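Local structure of kelch-like protein 7 (Homo sapiens, 3II7) at residues A[240-245]-A[252-257]; A[262-267]-A[280-285]. The protein acts as the substrate-specific adapter of a CUL3-RBX1 E3 ubiquitin ligase complex, and is seen here as its kelch-repeat domain. All coordinates share one frame; numbering follows the deposited sequence. Where two conformers were deposited one is given.

Contact 1: residues A[240-245]-A[252-257]. With EDO (1,2-ethanediol), chain I; EDO (1,2-ethanediol), chain F; EDO (1,2-ethanediol), chain J; EDO (1,2-ethanediol), chain K.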
# COMPACT_ATOMS: atom_id res chain seq x y z
N THR A 240 10.66 -6.27 2.10
CA THR A 240 9.57 -5.37 1.71
C THR A 240 9.18 -5.62 0.26
O THR A 240 10.02 -6.05 -0.56
CB THR A 240 9.91 -3.88 1.95
OG1 THR A 240 10.80 -3.43 0.91
CG2 THR A 240 10.55 -3.66 3.33
N VAL A 241 7.92 -5.38 -0.05
CA VAL A 241 7.49 -5.45 -1.44
C VAL A 241 6.58 -4.31 -1.79
O VAL A 241 5.85 -3.80 -0.98
CB VAL A 241 6.81 -6.75 -1.83
CG1 VAL A 241 7.83 -7.91 -1.94
CG2 VAL A 241 5.70 -7.06 -0.87
N LYS A 242 6.72 -3.88 -3.03
CA LYS A 242 5.86 -2.83 -3.59
C LYS A 242 5.12 -3.49 -4.72
O LYS A 242 5.72 -3.87 -5.73
CB LYS A 242 6.67 -1.65 -4.07
CG LYS A 242 7.46 -0.97 -2.96
CD LYS A 242 6.55 -0.32 -1.94
CE LYS A 242 7.34 0.22 -0.76
NZ LYS A 242 7.82 -0.84 0.20
N CYS A 243 3.80 -3.67 -4.53
CA CYS A 243 2.94 -4.58 -5.28
C CYS A 243 1.68 -3.86 -5.76
O CYS A 243 1.12 -3.06 -4.98
CB CYS A 243 2.43 -5.69 -4.32
SG CYS A 243 3.66 -6.83 -3.68
N ALA A 244 1.16 -4.23 -6.92
CA ALA A 244 -0.15 -3.77 -7.36
C ALA A 244 -0.74 -4.76 -8.35
O ALA A 244 -0.01 -5.39 -9.10
CB ALA A 244 -0.04 -2.36 -8.03
N ALA A 245 -2.06 -4.86 -8.38
CA ALA A 245 -2.74 -5.75 -9.29
C ALA A 245 -3.48 -4.98 -10.36
O ALA A 245 -4.12 -3.93 -10.08
CB ALA A 245 -3.72 -6.66 -8.52
N VAL A 252 4.91 -7.28 -8.78
CA VAL A 252 5.85 -6.81 -7.73
C VAL A 252 6.93 -6.03 -8.49
O VAL A 252 7.73 -6.60 -9.26
CB VAL A 252 6.47 -7.94 -6.94
CG1 VAL A 252 7.38 -7.40 -5.83
CG2 VAL A 252 5.35 -8.86 -6.32
N LEU A 253 6.92 -4.72 -8.29
CA LEU A 253 7.68 -3.81 -9.11
C LEU A 253 8.92 -3.27 -8.40
O LEU A 253 9.76 -2.67 -9.03
CB LEU A 253 6.81 -2.65 -9.58
CG LEU A 253 5.65 -2.99 -10.49
CD1 LEU A 253 4.91 -1.70 -10.88
CD2 LEU A 253 6.11 -3.76 -11.72
N ALA A 254 8.97 -3.45 -7.08
CA ALA A 254 10.16 -3.08 -6.30
C ALA A 254 10.15 -3.86 -4.99
O ALA A 254 9.13 -4.35 -4.56
CB ALA A 254 10.18 -1.55 -6.02
N GLY A 255 11.29 -3.96 -4.37
CA GLY A 255 11.38 -4.55 -3.04
C GLY A 255 12.79 -4.50 -2.50
O GLY A 255 13.76 -4.57 -3.26
N PHE A 256 12.89 -4.36 -1.19
CA PHE A 256 14.15 -4.39 -0.47
C PHE A 256 14.38 -5.79 0.03
O PHE A 256 13.54 -6.37 0.70
CB PHE A 256 14.13 -3.42 0.71
CG PHE A 256 15.41 -3.39 1.51
CD1 PHE A 256 16.62 -3.23 0.87
CD2 PHE A 256 15.39 -3.55 2.89
CE1 PHE A 256 17.81 -3.20 1.60
CE2 PHE A 256 16.58 -3.51 3.62
CZ PHE A 256 17.79 -3.36 2.96
N GLN A 257 15.54 -6.34 -0.28
CA GLN A 257 15.82 -7.72 0.07
C GLN A 257 16.24 -7.87 1.52
O GLN A 257 15.95 -8.90 2.12
CB GLN A 257 16.91 -8.31 -0.84
CG GLN A 257 16.99 -9.85 -0.79
CD GLN A 257 17.78 -10.41 0.38
OE1 GLN A 257 18.69 -9.77 0.91
NE2 GLN A 257 17.41 -11.64 0.79
C1 EDO I . 12.91 0.33 2.32
O1 EDO I . 13.73 0.50 1.16
C2 EDO I . 12.00 -0.87 2.12
O2 EDO I . 11.01 -0.67 1.06
C1 EDO F . -5.99 -4.01 -6.09
O1 EDO F . -6.07 -3.75 -4.65
C2 EDO F . -5.01 -3.05 -6.77
O2 EDO F . -3.63 -3.34 -6.46
C1 EDO J . 16.64 -13.93 -3.54
O1 EDO J . 15.58 -14.74 -3.04
C2 EDO J . 16.83 -12.76 -2.62
O2 EDO J . 17.10 -13.20 -1.29
C1 EDO K . 15.33 -11.76 3.59
O1 EDO K . 16.28 -10.84 4.16
C2 EDO K . 15.27 -13.06 4.39
O2 EDO K . 15.17 -12.76 5.78

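Contact 2: residues A[262-267]-A[280-285]. With EDO (1,2-ethanediol), chain Y; EDO (1,2-ethanediol), chain N.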
# COMPACT_ATOMS: atom_id res chain seq x y z
N LEU A 262 15.22 -6.05 -5.14
CA LEU A 262 14.64 -6.76 -6.25
C LEU A 262 15.17 -6.16 -7.54
O LEU A 262 15.18 -4.93 -7.72
CB LEU A 262 13.12 -6.66 -6.22
CG LEU A 262 12.34 -7.39 -7.31
CD1 LEU A 262 12.44 -8.92 -7.12
CD2 LEU A 262 10.85 -6.95 -7.32
N GLY A 263 15.68 -7.03 -8.41
CA GLY A 263 16.34 -6.57 -9.61
C GLY A 263 15.45 -6.51 -10.85
O GLY A 263 15.62 -5.63 -11.69
N HIS A 264 14.56 -7.51 -10.98
CA HIS A 264 13.62 -7.61 -12.11
C HIS A 264 12.24 -7.86 -11.58
O HIS A 264 12.09 -8.46 -10.53
CB HIS A 264 14.03 -8.72 -13.07
CG HIS A 264 15.23 -8.37 -13.87
ND1 HIS A 264 16.51 -8.52 -13.37
CD2 HIS A 264 15.36 -7.81 -15.10
CE1 HIS A 264 17.38 -8.10 -14.28
NE2 HIS A 264 16.71 -7.66 -15.34
N ILE A 265 11.23 -7.39 -12.29
CA ILE A 265 9.88 -7.46 -11.77
C ILE A 265 9.40 -8.91 -11.66
O ILE A 265 9.86 -9.79 -12.40
CB ILE A 265 8.84 -6.59 -12.59
CG1 ILE A 265 8.57 -7.19 -13.96
CG2 ILE A 265 9.33 -5.12 -12.73
CD1 ILE A 265 7.36 -6.60 -14.65
N LEU A 266 8.45 -9.12 -10.76
CA LEU A 266 7.79 -10.40 -10.60
C LEU A 266 6.32 -10.25 -11.01
O LEU A 266 5.69 -9.22 -10.77
CB LEU A 266 7.82 -10.86 -9.13
CG LEU A 266 9.17 -10.89 -8.42
CD1 LEU A 266 9.02 -11.35 -6.99
CD2 LEU A 266 10.23 -11.75 -9.18
N GLU A 267 5.78 -11.29 -11.64
CA GLU A 267 4.39 -11.27 -12.09
C GLU A 267 3.71 -12.53 -11.62
O GLU A 267 4.24 -13.63 -11.79
CB GLU A 267 4.32 -11.19 -13.60
CG GLU A 267 5.06 -10.03 -14.19
CD GLU A 267 5.04 -10.05 -15.70
OE1 GLU A 267 3.95 -9.92 -16.28
OE2 GLU A 267 6.11 -10.15 -16.29
N LYS A 280 13.38 -9.42 -18.67
CA LYS A 280 13.49 -8.29 -19.61
C LYS A 280 13.06 -6.96 -19.02
O LYS A 280 13.20 -5.93 -19.66
CB LYS A 280 12.64 -8.56 -20.86
CG LYS A 280 12.93 -9.88 -21.58
CD LYS A 280 14.36 -9.98 -22.02
CE LYS A 280 14.59 -11.23 -22.87
NZ LYS A 280 16.05 -11.48 -23.02
N VAL A 281 12.51 -6.98 -17.81
CA VAL A 281 11.97 -5.78 -17.20
C VAL A 281 12.59 -5.57 -15.79
O VAL A 281 12.28 -6.30 -14.85
CB VAL A 281 10.45 -5.84 -17.08
CG1 VAL A 281 9.92 -4.52 -16.55
CG2 VAL A 281 9.80 -6.15 -18.43
N ARG A 282 13.41 -4.54 -15.68
CA ARG A 282 14.02 -4.20 -14.41
C ARG A 282 13.00 -3.64 -13.43
O ARG A 282 12.08 -2.92 -13.82
CB ARG A 282 15.16 -3.18 -14.60
CG ARG A 282 16.44 -3.80 -15.17
CD ARG A 282 17.64 -3.39 -14.32
NE ARG A 282 18.91 -3.50 -15.05
CZ ARG A 282 20.04 -2.87 -14.72
NH1 ARG A 282 20.09 -2.05 -13.67
NH2 ARG A 282 21.13 -3.05 -15.45
N ALA A 283 13.21 -3.97 -12.17
CA ALA A 283 12.42 -3.44 -11.07
C ALA A 283 12.85 -2.01 -10.78
O ALA A 283 13.99 -1.57 -11.16
CB ALA A 283 12.57 -4.34 -9.83
N PHE A 284 11.96 -1.28 -10.12
CA PHE A 284 12.17 0.11 -9.78
C PHE A 284 13.29 0.16 -8.72
O PHE A 284 13.29 -0.63 -7.78
CB PHE A 284 10.88 0.72 -9.22
CG PHE A 284 10.83 2.20 -9.30
CD1 PHE A 284 10.84 2.81 -10.53
CD2 PHE A 284 10.74 2.99 -8.17
CE1 PHE A 284 10.81 4.17 -10.64
CE2 PHE A 284 10.69 4.36 -8.28
CZ PHE A 284 10.73 4.95 -9.52
N PRO A 285 14.26 1.09 -8.88
CA PRO A 285 15.42 1.06 -7.98
C PRO A 285 15.20 1.75 -6.63
O PRO A 285 16.01 1.59 -5.71
CB PRO A 285 16.48 1.79 -8.77
CG PRO A 285 15.70 2.74 -9.65
CD PRO A 285 14.51 1.95 -10.06
C1 EDO Y . 13.89 -1.79 -18.17
O1 EDO Y . 12.62 -2.31 -17.83
C2 EDO Y . 14.00 -0.41 -17.54
O2 EDO Y . 15.15 0.27 -18.05
C1 EDO N . 16.68 2.88 -1.47
O1 EDO N . 16.25 1.90 -2.41
C2 EDO N . 15.81 4.10 -1.64
O2 EDO N . 14.47 3.72 -1.33
O HOH W 1 13.50 -2.96 -6.36
O HOH W 2 16.44 -2.61 -10.66

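Contact 1: residues A[240-245]-A[252-257]
The ring of Phe-256 leads away from Thr-240, and contact is made through its root instead: Phe-256 CB lies 3.3 Å from Thr-240 OG1. CG stands anti to the backbone N (chi1 180°), and the ring beyond it leads away from segment 240-245. A 1,2-ethanediol, probably from the crystallisation liquor, sets its O1 obliquely to that ring, while Val-239 touches the side chain from the neighbouring loop. This is the mouth of the inner hairpin in one blade of the six-bladed kelch propeller, where strands 242-246 and 249-254 run antiparallel. Thr-240 and Phe-256 are joined twice. The backbone N of Thr-240 donates to Phe-256 O, and Phe-256 N donates to Thr-240 OG1 at 3.1 Å, a side-chain acceptor where the strand pairing gives out. Thr-240 OG1 also sits 2.8 Å from O2 of the same ethanediol. An alanine here takes OG1 away, and the Phe-256 N-H would probably be less firmly held at the hairpin's open end, with the diol also losing a neighbour. Farther in, the CB atoms of Lys-242 and Ala-254 meet on one face of the sheet, 4.0 Å apart. Val-252 occupies the other face, its CG2 3.7 Å from Cys-243 SG and its CG1 3.9 Å from Val-241 CG1, in the modelled conformers of Cys-243 and Val-241. A classic beta bulge shifts the register here, with Leu-253 and Ala-254 both opposite Lys-242. Ala-254 O takes the Lys-242 N-H, whereas Lys-242 O receives Leu-253 N at 3.0 Å, almost straight off the carbonyl (C=O...N 175°).

Contact 2: residues A[262-267]-A[280-285]
Ile-265 and Val-281 form one half of the apolar centre, the delta methyl CD1 of Ile-265 lying 3.8 Å from CG1 of Val-281. Ile-265 CG1 stands between its own backbone N and carbonyl carbon (chi1 71°), a position from which it packs on Val-281 CB. Ala-283 makes the other half: its methyl CB points toward segment 262-267 and lies 4.0 Å from Leu-262 CG, with Ile-265 CG2 touching Ala-283 CB more loosely, at 4.4 Å. The same CB of Ala-283 rests against Leu-262 O at 3.4 Å. Around this centre the two backbones pair briefly, antiparallel, about His-264 and Arg-282. Ile-265 N donates to Val-281 O at 3.0 Å. Ala-283 N gives a bond of the same length to Gly-263 O, but comes from 51° above that carbonyl's plane. One water joins Leu-262 O to Phe-284 O, and a second spans Gly-263 O and Ala-283 O, so Gly-263 O, already taken by Ala-283 N, receives a second, longer bond. At the polar edge the side chains of His-264 and Arg-282 leave their paired backbones on diverging courses, yet NE2 of His-264 still comes within 3.9 Å of the aliphatic CG of Arg-282, with ring and guanidinium planes 61° apart. No helix takes part. Segment 262-267 leads into the third strand of its propeller blade, and segment 280-285 is in the loop from the outer strand 274-278 toward strand 290-295, which pairs with strand 13-18 in the next blade. Phe-29 and Arg-27 of that blade touch Ile-265 and Phe-284.

Contact 1 lies nearer the middle of the propeller, its centre about 10 Å from the centre of the chain, against about 18 Å for the centre of contact 2. Both are partly buried, but no touching residue of contact 1 is exposed, whereas contact 2 has exposed Arg-282 at its rim. They share one blade: strand 249-254 neighbours strand 264-269, and Gly-255 O probably accepts a hydrogen bond from Leu-262 N (2.8 Å). Leu-253 O likewise reaches Phe-284 N, tying loop to inner hairpin. Contact 1 is antiparallel strand pairing interrupted by a bulge, finished with a hydroxyl. Contact 2 pairs strand with connecting loop, apolar within, while two waters and the side chains of His-264 and Arg-282 lie at its margin.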